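Local coordinates for uncharacterized protein BAD_0989 (Bifidobacterium adolescentis ATCC 15703, PDB 3CYM) that is of unknown function but probably binds nucleic acid and acts as a 3'-5' exonuclease of the ribonuclease D type, at residues 10-14 with 170-175; 94-98 with 176-180; 217-221 with 237-241; 231-235 with 328-332. One frame throughout, in Å; residues are numbered along the deposited sequence.

Contact 1 (10-14 with 170-175); sequences LAEPR and ALDVEL. With NA (sodium ion), chain B.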
loop_
_atom_site.group_PDB
_atom_site.type_symbol
_atom_site.label_atom_id
_atom_site.label_comp_id
_atom_site.label_asym_id
_atom_site.label_seq_id
_atom_site.Cartn_x
_atom_site.Cartn_y
_atom_site.Cartn_z
ATOM N N LEU A 10 20.019 -17.139 2.240
ATOM C CA LEU A 10 19.334 -17.718 3.381
ATOM C C LEU A 10 18.066 -18.374 2.849
ATOM O O LEU A 10 17.098 -17.688 2.507
ATOM C CB LEU A 10 19.019 -16.637 4.413
ATOM C CG LEU A 10 18.495 -17.055 5.787
ATOM C CD1 LEU A 10 19.503 -17.882 6.542
ATOM C CD2 LEU A 10 18.120 -15.835 6.614
ATOM N N ALA A 11 18.104 -19.705 2.750
ATOM C CA ALA A 11 17.012 -20.512 2.182
ATOM C C ALA A 11 15.855 -20.768 3.148
ATOM O O ALA A 11 14.708 -20.888 2.724
ATOM C CB ALA A 11 17.559 -21.842 1.663
ATOM N N GLU A 12 16.170 -20.891 4.438
ATOM C CA GLU A 12 15.174 -21.102 5.492
ATOM C C GLU A 12 15.581 -20.317 6.746
ATOM O O GLU A 12 16.747 -19.944 6.869
ATOM C CB GLU A 12 15.079 -22.587 5.851
ATOM C CG GLU A 12 14.636 -23.515 4.729
ATOM C CD GLU A 12 14.067 -24.823 5.239
ATOM O OE1 GLU A 12 14.188 -25.095 6.458
ATOM O OE2 GLU A 12 13.482 -25.568 4.419
ATOM N N PRO A 13 14.629 -20.054 7.677
ATOM C CA PRO A 13 15.003 -19.498 8.978
ATOM C C PRO A 13 15.899 -20.438 9.768
ATOM O O PRO A 13 15.900 -21.654 9.521
ATOM C CB PRO A 13 13.654 -19.359 9.697
ATOM C CG PRO A 13 12.676 -19.252 8.631
ATOM C CD PRO A 13 13.163 -20.201 7.584
ATOM N N ARG A 14 16.648 -19.868 10.713
ATOM C CA ARG A 14 17.579 -20.622 11.555
ATOM C C ARG A 14 16.843 -21.644 12.412
ATOM O O ARG A 14 17.352 -22.728 12.667
ATOM C CB ARG A 14 18.393 -19.677 12.449
ATOM C CG ARG A 14 19.173 -18.611 11.686
ATOM C CD ARG A 14 19.759 -17.566 12.619
ATOM N NE ARG A 14 19.459 -16.211 12.156
ATOM C CZ ARG A 14 18.565 -15.408 12.726
ATOM N NH1 ARG A 14 17.883 -15.819 13.787
ATOM N NH2 ARG A 14 18.348 -14.196 12.237
ATOM N N ALA A 170 7.866 -16.649 6.884
ATOM C CA ALA A 170 8.807 -16.674 7.996
ATOM C C ALA A 170 10.075 -15.881 7.685
ATOM O O ALA A 170 10.519 -15.074 8.502
ATOM C CB ALA A 170 9.156 -18.087 8.342
ATOM N N LEU A 171 10.642 -16.097 6.498
ATOM C CA LEU A 171 11.858 -15.390 6.095
ATOM C C LEU A 171 11.706 -13.869 6.035
ATOM O O LEU A 171 12.679 -13.147 6.220
ATOM C CB LEU A 171 12.437 -15.949 4.784
ATOM C CG LEU A 171 13.256 -17.241 4.939
ATOM C CD1 LEU A 171 13.464 -17.887 3.571
ATOM C CD2 LEU A 171 14.598 -17.011 5.638
ATOM N N ASP A 172 10.481 -13.393 5.816
ATOM C CA ASP A 172 10.199 -11.958 5.803
ATOM C C ASP A 172 10.255 -11.227 7.158
ATOM O O ASP A 172 10.412 -10.000 7.186
ATOM C CB ASP A 172 8.864 -11.690 5.110
ATOM C CG ASP A 172 9.025 -11.378 3.640
ATOM O OD1 ASP A 172 10.145 -11.496 3.094
ATOM O OD2 ASP A 172 8.009 -10.992 3.019
ATOM N N VAL A 173 10.122 -11.965 8.264
ATOM C CA VAL A 173 10.341 -11.409 9.617
ATOM C C VAL A 173 11.638 -11.888 10.281
ATOM O O VAL A 173 12.038 -11.348 11.305
ATOM C CB VAL A 173 9.168 -11.680 10.586
ATOM C CG1 VAL A 173 7.920 -10.996 10.116
ATOM C CG2 VAL A 173 8.942 -13.171 10.777
ATOM N N GLU A 174 12.281 -12.885 9.673
ATOM C CA GLU A 174 13.488 -13.555 10.194
ATOM C C GLU A 174 14.692 -12.646 10.500
ATOM O O GLU A 174 15.445 -12.913 11.438
ATOM C CB GLU A 174 13.881 -14.696 9.230
ATOM C CG GLU A 174 15.266 -15.382 9.396
ATOM C CD GLU A 174 15.404 -16.247 10.650
ATOM O OE1 GLU A 174 14.435 -16.360 11.432
ATOM O OE2 GLU A 174 16.504 -16.813 10.862
ATOM N N LEU A 175 14.859 -11.571 9.735
ATOM C CA LEU A 175 16.062 -10.734 9.856
ATOM C C LEU A 175 15.811 -9.296 10.280
ATOM O O LEU A 175 16.742 -8.496 10.320
ATOM C CB LEU A 175 16.863 -10.755 8.546
ATOM C CG LEU A 175 17.338 -12.134 8.072
ATOM C CD1 LEU A 175 17.818 -12.069 6.638
ATOM C CD2 LEU A 175 18.414 -12.695 9.001
HETATM NA NA NA B . 5.869 -9.769 2.947
HETATM O O HOH W 1 5.276 -10.358 0.611
HETATM O O HOH W 2 6.470 -7.492 3.103
HETATM O O HOH W 3 3.829 -8.587 2.832
#
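Pro13 and Leu171 bring the backbones together, their CA atoms 5.9 Å apart, where the loop 10-14 passes the C-terminal end of helix 163-174. This is the 3'-5' exonuclease domain of RNase H-like fold, and the same helix carries Asp172 to the sodium site. Leu171 fills the turn of the loop. Its CD1 sits 3.4 Å from Ala11 O, and its CD2 meets the carbonyl carbon of Glu12 and the N of Pro13. The two side chains of Pro13 and Leu171 cross at about a right angle, and Pro13 CG rests on Ala170 CB. Leu10 CD2 meets Leu175 CD1 tip to tip at 3.8 Å and also touches Leu171 CD2. Glu174 has CG anti to its backbone N (chi1 168°) and then bends at chi2, which lays the carboxylate beside Pro13 CB and against the face of the Arg14 guanidinium. Arg14 N gives OE2 a nearly straight hydrogen bond of 3.1 Å (172°), arriving from above the carboxylate plane. In the conformer described, OE2 sits over the centre of the Arg14 guanidinium. No N-H points at it, and this salt bridge rests on charge alone. Arg14 NH2 has a further salt bridge to Glu178 on the next helix. A glutamine in place of Glu174 would probably leave Lys63, which pairs with OE1, without this charge and Arg14 with Glu178 alone. Elsewhere on the helix, Asp172 joins Asp44 and Glu46 at the sodium ion, with Asp172 OD2 2.5 Å from the metal.

Contact 2 (94-98 with 176-180); sequences AVWIL and LIELE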
loop_
_atom_site.group_PDB
_atom_site.type_symbol
_atom_site.label_atom_id
_atom_site.label_comp_id
_atom_site.label_asym_id
_atom_site.label_seq_id
_atom_site.Cartn_x
_atom_site.Cartn_y
_atom_site.Cartn_z
ATOM N N ALA A 94 6.645 -2.444 23.113
ATOM C CA ALA A 94 7.784 -2.883 22.310
ATOM C C ALA A 94 7.770 -2.268 20.913
ATOM O O ALA A 94 6.714 -1.924 20.377
ATOM C CB ALA A 94 7.821 -4.411 22.215
ATOM N N VAL A 95 8.952 -2.130 20.340
ATOM C CA VAL A 95 9.133 -1.544 19.026
ATOM C C VAL A 95 8.727 -2.562 17.959
ATOM O O VAL A 95 9.216 -3.683 17.943
ATOM C CB VAL A 95 10.607 -1.080 18.821
ATOM C CG1 VAL A 95 10.836 -0.565 17.394
ATOM C CG2 VAL A 95 10.981 -0.003 19.830
ATOM N N TRP A 96 7.816 -2.177 17.090
ATOM C CA TRP A 96 7.473 -3.005 15.951
ATOM C C TRP A 96 8.413 -2.651 14.799
ATOM O O TRP A 96 8.590 -1.474 14.475
ATOM C CB TRP A 96 6.022 -2.771 15.552
ATOM C CG TRP A 96 5.003 -3.278 16.536
ATOM C CD1 TRP A 96 4.988 -3.077 17.885
ATOM C CD2 TRP A 96 3.828 -4.044 16.235
ATOM N NE1 TRP A 96 3.890 -3.679 18.445
ATOM C CE2 TRP A 96 3.160 -4.283 17.456
ATOM C CE3 TRP A 96 3.276 -4.556 15.054
ATOM C CZ2 TRP A 96 1.966 -5.013 17.530
ATOM C CZ3 TRP A 96 2.085 -5.274 15.129
ATOM C CH2 TRP A 96 1.448 -5.495 16.357
ATOM N N ILE A 97 9.047 -3.662 14.214
ATOM C CA ILE A 97 9.849 -3.476 13.013
ATOM C C ILE A 97 9.039 -3.916 11.801
ATOM O O ILE A 97 8.604 -5.078 11.703
ATOM C CB ILE A 97 11.182 -4.249 13.045
ATOM C CG1 ILE A 97 11.905 -4.053 14.368
ATOM C CG2 ILE A 97 12.088 -3.792 11.919
ATOM C CD1 ILE A 97 12.776 -5.215 14.692
ATOM N N LEU A 98 8.828 -2.970 10.896
ATOM C CA LEU A 98 8.072 -3.191 9.676
ATOM C C LEU A 98 8.873 -2.615 8.519
ATOM O O LEU A 98 9.583 -1.624 8.689
ATOM C CB LEU A 98 6.706 -2.499 9.759
ATOM C CG LEU A 98 5.508 -3.190 10.435
ATOM C CD1 LEU A 98 5.580 -3.146 11.945
ATOM C CD2 LEU A 98 4.205 -2.552 9.990
ATOM N N LEU A 176 14.561 -8.972 10.605
ATOM C CA LEU A 176 14.185 -7.598 10.923
ATOM C C LEU A 176 14.785 -7.027 12.223
ATOM O O LEU A 176 15.098 -5.842 12.274
ATOM C CB LEU A 176 12.661 -7.430 10.924
ATOM C CG LEU A 176 11.921 -7.627 9.603
ATOM C CD1 LEU A 176 10.462 -7.271 9.768
ATOM C CD2 LEU A 176 12.541 -6.789 8.479
ATOM N N ILE A 177 14.958 -7.849 13.260
ATOM C CA ILE A 177 15.569 -7.323 14.486
ATOM C C ILE A 177 17.060 -7.021 14.277
ATOM O O ILE A 177 17.570 -6.030 14.793
ATOM C CB ILE A 177 15.218 -8.125 15.802
ATOM C CG1 ILE A 177 16.227 -9.223 16.111
ATOM C CG2 ILE A 177 13.766 -8.674 15.811
ATOM C CD1 ILE A 177 17.185 -8.840 17.189
ATOM N N GLU A 178 17.730 -7.860 13.488
ATOM C CA GLU A 178 19.134 -7.650 13.128
ATOM C C GLU A 178 19.294 -6.483 12.158
ATOM O O GLU A 178 20.303 -5.777 12.201
ATOM C CB GLU A 178 19.763 -8.920 12.534
ATOM C CG GLU A 178 19.933 -10.060 13.524
ATOM C CD GLU A 178 18.792 -11.068 13.487
ATOM O OE1 GLU A 178 17.730 -10.774 12.891
ATOM O OE2 GLU A 178 18.961 -12.166 14.058
ATOM N N LEU A 179 18.304 -6.294 11.287
ATOM C CA LEU A 179 18.271 -5.136 10.394
ATOM C C LEU A 179 18.228 -3.839 11.176
ATOM O O LEU A 179 19.082 -2.976 10.969
ATOM C CB LEU A 179 17.071 -5.186 9.450
ATOM C CG LEU A 179 17.256 -5.725 8.034
ATOM C CD1 LEU A 179 16.002 -5.382 7.234
ATOM C CD2 LEU A 179 18.523 -5.178 7.361
ATOM N N GLU A 180 17.251 -3.729 12.081
ATOM C CA GLU A 180 17.070 -2.555 12.943
ATOM C C GLU A 180 18.363 -2.152 13.653
ATOM O O GLU A 180 18.714 -0.977 13.661
ATOM C CB GLU A 180 15.953 -2.785 13.975
ATOM C CG GLU A 180 15.993 -1.759 15.120
ATOM C CD GLU A 180 14.944 -1.941 16.199
ATOM O OE1 GLU A 180 14.438 -0.912 16.696
ATOM O OE2 GLU A 180 14.632 -3.090 16.568
#
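Ile97 of strand 95-98 presses onto the first turn of helix 176-190, a helix-on-sheet packing within the RNase H-like exonuclease fold. The strand and helix segments run almost at right angles (99°), with axes 8.8 Å apart. Ile97 carries most of the contact. Its CG1 is anti to the carbonyl carbon (chi1 -47°), and chi2 is extended, which takes CD1 out to the helix. There CD1 lies 3.4 Å from Leu176 O and 3.5 Å from Ile177 CA. The CG2 branch packs on Leu176 CB at 3.8 Å. Ile97 and Leu176 lie alongside each other, pointing opposite ways, and Leu176 CD1 ends near Ile97 O. Glu180 comes across Ile97 at about a right angle. Its chain leaves with CG anti to the backbone N (chi1 164°) and stays extended, which carries the carboxylate across to the Ile97 and Val95 side chains. This buried acid is not left without partners: Arg184 forms a salt bridge to OE1, and Ser40 hydrogen-bonds OE2. Its oxygens also border apolar carbons, OE1 lying 3.7 Å from Val95 CG1 and OE2 3.4 Å from Ile97 CD1.

Contact 3 (217-221 with 237-241); sequences PWMHV and VRALW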
loop_
_atom_site.group_PDB
_atom_site.type_symbol
_atom_site.label_atom_id
_atom_site.label_comp_id
_atom_site.label_asym_id
_atom_site.label_seq_id
_atom_site.Cartn_x
_atom_site.Cartn_y
_atom_site.Cartn_z
ATOM N N PRO A 217 -13.365 7.056 -6.357
ATOM C CA PRO A 217 -12.952 5.697 -6.700
ATOM C C PRO A 217 -13.379 5.158 -8.082
ATOM O O PRO A 217 -12.535 4.592 -8.796
ATOM C CB PRO A 217 -13.545 4.867 -5.561
ATOM C CG PRO A 217 -13.509 5.796 -4.406
ATOM C CD PRO A 217 -13.938 7.102 -4.998
ATOM N N TRP A 218 -14.640 5.365 -8.472
ATOM C CA TRP A 218 -15.140 4.837 -9.752
ATOM C C TRP A 218 -14.448 5.397 -10.997
ATOM O O TRP A 218 -14.562 4.834 -12.086
ATOM C CB TRP A 218 -16.667 4.980 -9.872
ATOM C CG TRP A 218 -17.193 6.385 -10.009
ATOM C CD1 TRP A 218 -17.699 7.167 -9.006
ATOM C CD2 TRP A 218 -17.318 7.159 -11.220
ATOM N NE1 TRP A 218 -18.117 8.375 -9.513
ATOM C CE2 TRP A 218 -17.891 8.399 -10.866
ATOM C CE3 TRP A 218 -16.998 6.923 -12.567
ATOM C CZ2 TRP A 218 -18.142 9.408 -11.806
ATOM C CZ3 TRP A 218 -17.251 7.925 -13.500
ATOM C CH2 TRP A 218 -17.815 9.151 -13.112
ATOM N N MET A 219 -13.733 6.505 -10.826
ATOM C CA MET A 219 -13.089 7.202 -11.933
ATOM C C MET A 219 -11.795 6.482 -12.336
ATOM O O MET A 219 -11.161 6.826 -13.339
ATOM C CB MET A 219 -12.817 8.656 -11.531
ATOM C CG MET A 219 -12.762 9.648 -12.674
ATOM S SD MET A 219 -14.286 9.783 -13.619
ATOM C CE MET A 219 -13.791 11.024 -14.814
ATOM N N HIS A 220 -11.438 5.459 -11.563
ATOM C CA HIS A 220 -10.170 4.745 -11.719
ATOM C C HIS A 220 -10.312 3.437 -12.497
ATOM O O HIS A 220 -9.672 2.431 -12.186
ATOM C CB HIS A 220 -9.511 4.546 -10.352
ATOM C CG HIS A 220 -9.009 5.820 -9.758
ATOM N ND1 HIS A 220 -7.673 6.157 -9.745
ATOM C CD2 HIS A 220 -9.667 6.868 -9.208
ATOM C CE1 HIS A 220 -7.527 7.346 -9.187
ATOM N NE2 HIS A 220 -8.721 7.800 -8.854
ATOM N N VAL A 221 -11.172 3.478 -13.510
ATOM C CA VAL A 221 -11.323 2.409 -14.482
ATOM C C VAL A 221 -10.318 2.720 -15.588
ATOM O O VAL A 221 -10.255 3.853 -16.051
ATOM C CB VAL A 221 -12.761 2.406 -15.043
ATOM C CG1 VAL A 221 -12.894 1.476 -16.230
ATOM C CG2 VAL A 221 -13.774 2.046 -13.945
ATOM N N VAL A 237 -20.309 3.917 -16.534
ATOM C CA VAL A 237 -19.087 3.546 -15.813
ATOM C C VAL A 237 -19.289 3.623 -14.290
ATOM O O VAL A 237 -18.964 2.679 -13.576
ATOM C CB VAL A 237 -17.883 4.415 -16.242
ATOM C CG1 VAL A 237 -16.682 4.153 -15.347
ATOM C CG2 VAL A 237 -17.524 4.140 -17.699
ATOM N N ARG A 238 -19.850 4.729 -13.810
ATOM C CA ARG A 238 -20.177 4.887 -12.396
ATOM C C ARG A 238 -21.060 3.764 -11.869
ATOM O O ARG A 238 -20.756 3.178 -10.832
ATOM C CB ARG A 238 -20.868 6.230 -12.138
ATOM C CG ARG A 238 -21.037 6.543 -10.664
ATOM C CD ARG A 238 -21.601 7.930 -10.432
ATOM N NE ARG A 238 -22.859 8.157 -11.149
ATOM C CZ ARG A 238 -23.611 9.248 -11.016
ATOM N NH1 ARG A 238 -24.734 9.370 -11.714
ATOM N NH2 ARG A 238 -23.247 10.219 -10.184
ATOM N N ALA A 239 -22.141 3.470 -12.594
ATOM C CA ALA A 239 -23.135 2.481 -12.169
ATOM C C ALA A 239 -22.565 1.060 -12.166
ATOM O O ALA A 239 -22.807 0.295 -11.230
ATOM C CB ALA A 239 -24.370 2.568 -13.055
ATOM N N LEU A 240 -21.801 0.727 -13.208
ATOM C CA LEU A 240 -21.121 -0.567 -13.323
ATOM C C LEU A 240 -20.030 -0.787 -12.278
ATOM O O LEU A 240 -19.973 -1.858 -11.671
ATOM C CB LEU A 240 -20.535 -0.752 -14.724
ATOM C CG LEU A 240 -21.503 -1.117 -15.855
ATOM C CD1 LEU A 240 -20.741 -1.070 -17.143
ATOM C CD2 LEU A 240 -22.121 -2.499 -15.666
ATOM N N TRP A 241 -19.167 0.215 -12.080
ATOM C CA TRP A 241 -18.142 0.168 -11.041
ATOM C C TRP A 241 -18.743 -0.089 -9.665
ATOM O O TRP A 241 -18.196 -0.881 -8.888
ATOM C CB TRP A 241 -17.322 1.466 -10.986
ATOM C CG TRP A 241 -16.134 1.372 -10.055
ATOM C CD1 TRP A 241 -14.843 1.055 -10.403
ATOM C CD2 TRP A 241 -16.123 1.582 -8.627
ATOM N NE1 TRP A 241 -14.040 1.052 -9.289
ATOM C CE2 TRP A 241 -14.795 1.371 -8.187
ATOM C CE3 TRP A 241 -17.106 1.931 -7.679
ATOM C CZ2 TRP A 241 -14.420 1.499 -6.835
ATOM C CZ3 TRP A 241 -16.740 2.047 -6.329
ATOM C CH2 TRP A 241 -15.404 1.833 -5.926
#
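Trp218 sets its CA and CB on the ring of Trp241. Trp218 CA stands over the five-membered ring of Trp241, 3.6 Å from its centroid and 11° off the normal, a CH-pi contact. Trp218 CB lies on the same ring, 3.7 Å from Trp241 CG. Pro217 CB meets the far end of this indole at Trp241 CH2, also 3.6 Å away. The Trp218 ring in turn receives Arg238. The arginine CG stands over the five-membered ring of Trp218, only 7° off the normal, and Arg238 CD follows to within 3.6 Å of Trp218 NE1. The aliphatic part of the arginine thus makes the CH-pi contact, while its guanidinium is tilted well away from the ring plane. Val237 CG1 comes to the edge of the Trp218 ring at CE3, 3.9 Å away. The same methyl meets Val221 CG2 tip to tip, and Val221 CG2 also touches Trp241 CD1.

Several features set these groups in place. Trp218 CG sits between the backbone N and the carbonyl carbon (chi1 69°), which swings the indole across to Arg238. The 3-10 turn is held by the bond from His220 N to Pro217 O. Arg238 NH1 is hydrogen-bonded to Glu329 O, and Pro331 touches Trp218. The contact joins the connection after helix 193-207 to helix 231-250, in the HRDC region. Helix 261-270 packs on Val221 and Val237, and helix 312-323 covers Ala239 and Leu240.

Contact 4 (231-235 with 328-332); sequences RQALA and SEWPD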
loop_
_atom_site.group_PDB
_atom_site.type_symbol
_atom_site.label_atom_id
_atom_site.label_comp_id
_atom_site.label_asym_id
_atom_site.label_seq_id
_atom_site.Cartn_x
_atom_site.Cartn_y
_atom_site.Cartn_z
ATOM N N ARG A 231 -20.864 12.161 -20.787
ATOM C CA ARG A 231 -21.330 12.079 -19.400
ATOM C C ARG A 231 -22.333 10.948 -19.156
ATOM O O ARG A 231 -22.429 10.449 -18.034
ATOM C CB ARG A 231 -21.883 13.427 -18.923
ATOM C CG ARG A 231 -20.964 14.603 -19.260
ATOM C CD ARG A 231 -21.100 15.790 -18.311
ATOM N NE ARG A 231 -22.476 16.262 -18.183
ATOM C CZ ARG A 231 -23.106 16.448 -17.025
ATOM N NH1 ARG A 231 -22.485 16.216 -15.876
ATOM N NH2 ARG A 231 -24.360 16.880 -17.018
ATOM N N GLN A 232 -23.064 10.540 -20.197
ATOM C CA GLN A 232 -23.942 9.365 -20.111
ATOM C C GLN A 232 -23.134 8.069 -20.032
ATOM O O GLN A 232 -23.523 7.135 -19.336
ATOM C CB GLN A 232 -24.944 9.298 -21.270
ATOM C CG GLN A 232 -26.097 8.314 -21.011
ATOM C CD GLN A 232 -27.151 8.293 -22.099
ATOM O OE1 GLN A 232 -28.313 7.984 -21.830
ATOM N NE2 GLN A 232 -26.760 8.617 -23.330
ATOM N N ALA A 233 -22.011 8.028 -20.746
ATOM C CA ALA A 233 -21.064 6.920 -20.642
ATOM C C ALA A 233 -20.455 6.884 -19.250
ATOM O O ALA A 233 -20.275 5.818 -18.674
ATOM C CB ALA A 233 -19.978 7.047 -21.689
ATOM N N LEU A 234 -20.168 8.063 -18.710
ATOM C CA LEU A 234 -19.615 8.184 -17.369
ATOM C C LEU A 234 -20.606 7.727 -16.307
ATOM O O LEU A 234 -20.206 7.099 -15.338
ATOM C CB LEU A 234 -19.115 9.606 -17.115
ATOM C CG LEU A 234 -17.835 9.975 -17.881
ATOM C CD1 LEU A 234 -17.511 11.466 -17.760
ATOM C CD2 LEU A 234 -16.643 9.122 -17.439
ATOM N N ALA A 235 -21.893 7.995 -16.528
ATOM C CA ALA A 235 -22.969 7.470 -15.679
ATOM C C ALA A 235 -23.043 5.939 -15.720
ATOM O O ALA A 235 -23.353 5.307 -14.715
ATOM C CB ALA A 235 -24.296 8.062 -16.080
ATOM N N SER A 328 -29.411 15.543 -15.784
ATOM C CA SER A 328 -28.964 16.409 -14.702
ATOM C C SER A 328 -28.369 15.631 -13.524
ATOM O O SER A 328 -27.986 16.224 -12.511
ATOM C CB SER A 328 -30.130 17.285 -14.229
ATOM O OG SER A 328 -31.185 16.504 -13.679
ATOM N N GLU A 329 -28.295 14.308 -13.657
ATOM C CA GLU A 329 -27.696 13.467 -12.620
ATOM C C GLU A 329 -26.395 12.804 -13.062
ATOM O O GLU A 329 -25.704 12.195 -12.243
ATOM C CB GLU A 329 -28.688 12.421 -12.117
ATOM C CG GLU A 329 -29.679 12.966 -11.104
ATOM C CD GLU A 329 -30.600 11.896 -10.563
ATOM O OE1 GLU A 329 -30.110 10.983 -9.863
ATOM O OE2 GLU A 329 -31.817 11.981 -10.824
ATOM N N TRP A 330 -26.077 12.926 -14.352
ATOM C CA TRP A 330 -24.796 12.480 -14.890
ATOM C C TRP A 330 -23.660 13.274 -14.257
ATOM O O TRP A 330 -23.780 14.486 -14.070
ATOM C CB TRP A 330 -24.730 12.662 -16.410
ATOM C CG TRP A 330 -25.804 11.983 -17.200
ATOM C CD1 TRP A 330 -26.598 10.942 -16.805
ATOM C CD2 TRP A 330 -26.177 12.280 -18.556
ATOM N NE1 TRP A 330 -27.462 10.592 -17.820
ATOM C CE2 TRP A 330 -27.220 11.390 -18.907
ATOM C CE3 TRP A 330 -25.736 13.214 -19.503
ATOM C CZ2 TRP A 330 -27.834 11.413 -20.166
ATOM C CZ3 TRP A 330 -26.344 13.232 -20.758
ATOM C CH2 TRP A 330 -27.381 12.334 -21.076
ATOM N N PRO A 331 -22.551 12.595 -13.925
ATOM C CA PRO A 331 -21.377 13.261 -13.376
ATOM C C PRO A 331 -20.619 14.017 -14.468
ATOM O O PRO A 331 -20.887 13.803 -15.649
ATOM C CB PRO A 331 -20.542 12.092 -12.858
ATOM C CG PRO A 331 -20.878 10.986 -13.784
ATOM C CD PRO A 331 -22.340 11.141 -14.052
ATOM N N ASP A 332 -19.690 14.888 -14.065
ATOM C CA ASP A 332 -18.928 15.742 -14.989
ATOM C C ASP A 332 -17.951 14.952 -15.871
ATOM O O ASP A 332 -16.733 15.164 -15.837
ATOM C CB ASP A 332 -18.173 16.825 -14.206
ATOM C CG ASP A 332 -19.072 17.601 -13.256
ATOM O OD1 ASP A 332 -20.029 18.251 -13.730
ATOM O OD2 ASP A 332 -18.805 17.571 -12.034
#
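Trp330 lays its indole against the start of helix 231-250, in the turn formed by Arg231, Gln232 and Ala235. Its CB lies 3.6 Å from Arg231 O and also stands over one face of the Arg231 guanidinium. CG stays near the same carbonyl. Farther out, the two sides of the indole meet different partners: CD1 touches Ala235 CB at 3.8 Å, while CE3 reaches Gln232 N and Arg231 CB. Gln232 CB stands over the six-membered ring, 3.8 Å from its centroid and 14° off the normal, a CH-pi contact. At the outer rim, CZ2 meets CG and CD of the extended Gln232 chain, whose amide is tilted 33° from the indole. A serine in place of Trp330 would probably leave a gap beside Gln232 and Ala235 and let the loop shift. Back at Trp330 CB, Arg231 bends at chi3 (-54°) and brings NH1 to Pro331 O in a weak hydrogen bond of 2.9 Å. Asp332 OD1 adds a long ion pair. Pro331 CG packs on Leu234 CB at 4.0 Å and also touches Trp218. This is plain packing of an irregular loop on the first turns of a helix, joining the segment after helix 312-323 to the first helix of the helical HRDC region.

The four contacts form two pairs on opposite sides of the chain's centre. Contacts 1 and 2 lie in the exonuclease domain, centres 14 Å apart. They use the consecutive helices 163-174 and 176-190, their segments alternate along the chain, and the salt bridge Arg14-Glu178 joins them. Contacts 3 and 4 come later, share helix 231-250 and have centres 11 Å apart. Their segments also alternate, and Trp218 against Pro331 and Arg238 against Glu329 link them. The pairs lie 40 to 52 Å apart between centres and do not touch. This is consistent with the metal-bearing exonuclease domain and the helical HRDC region being separately packed units.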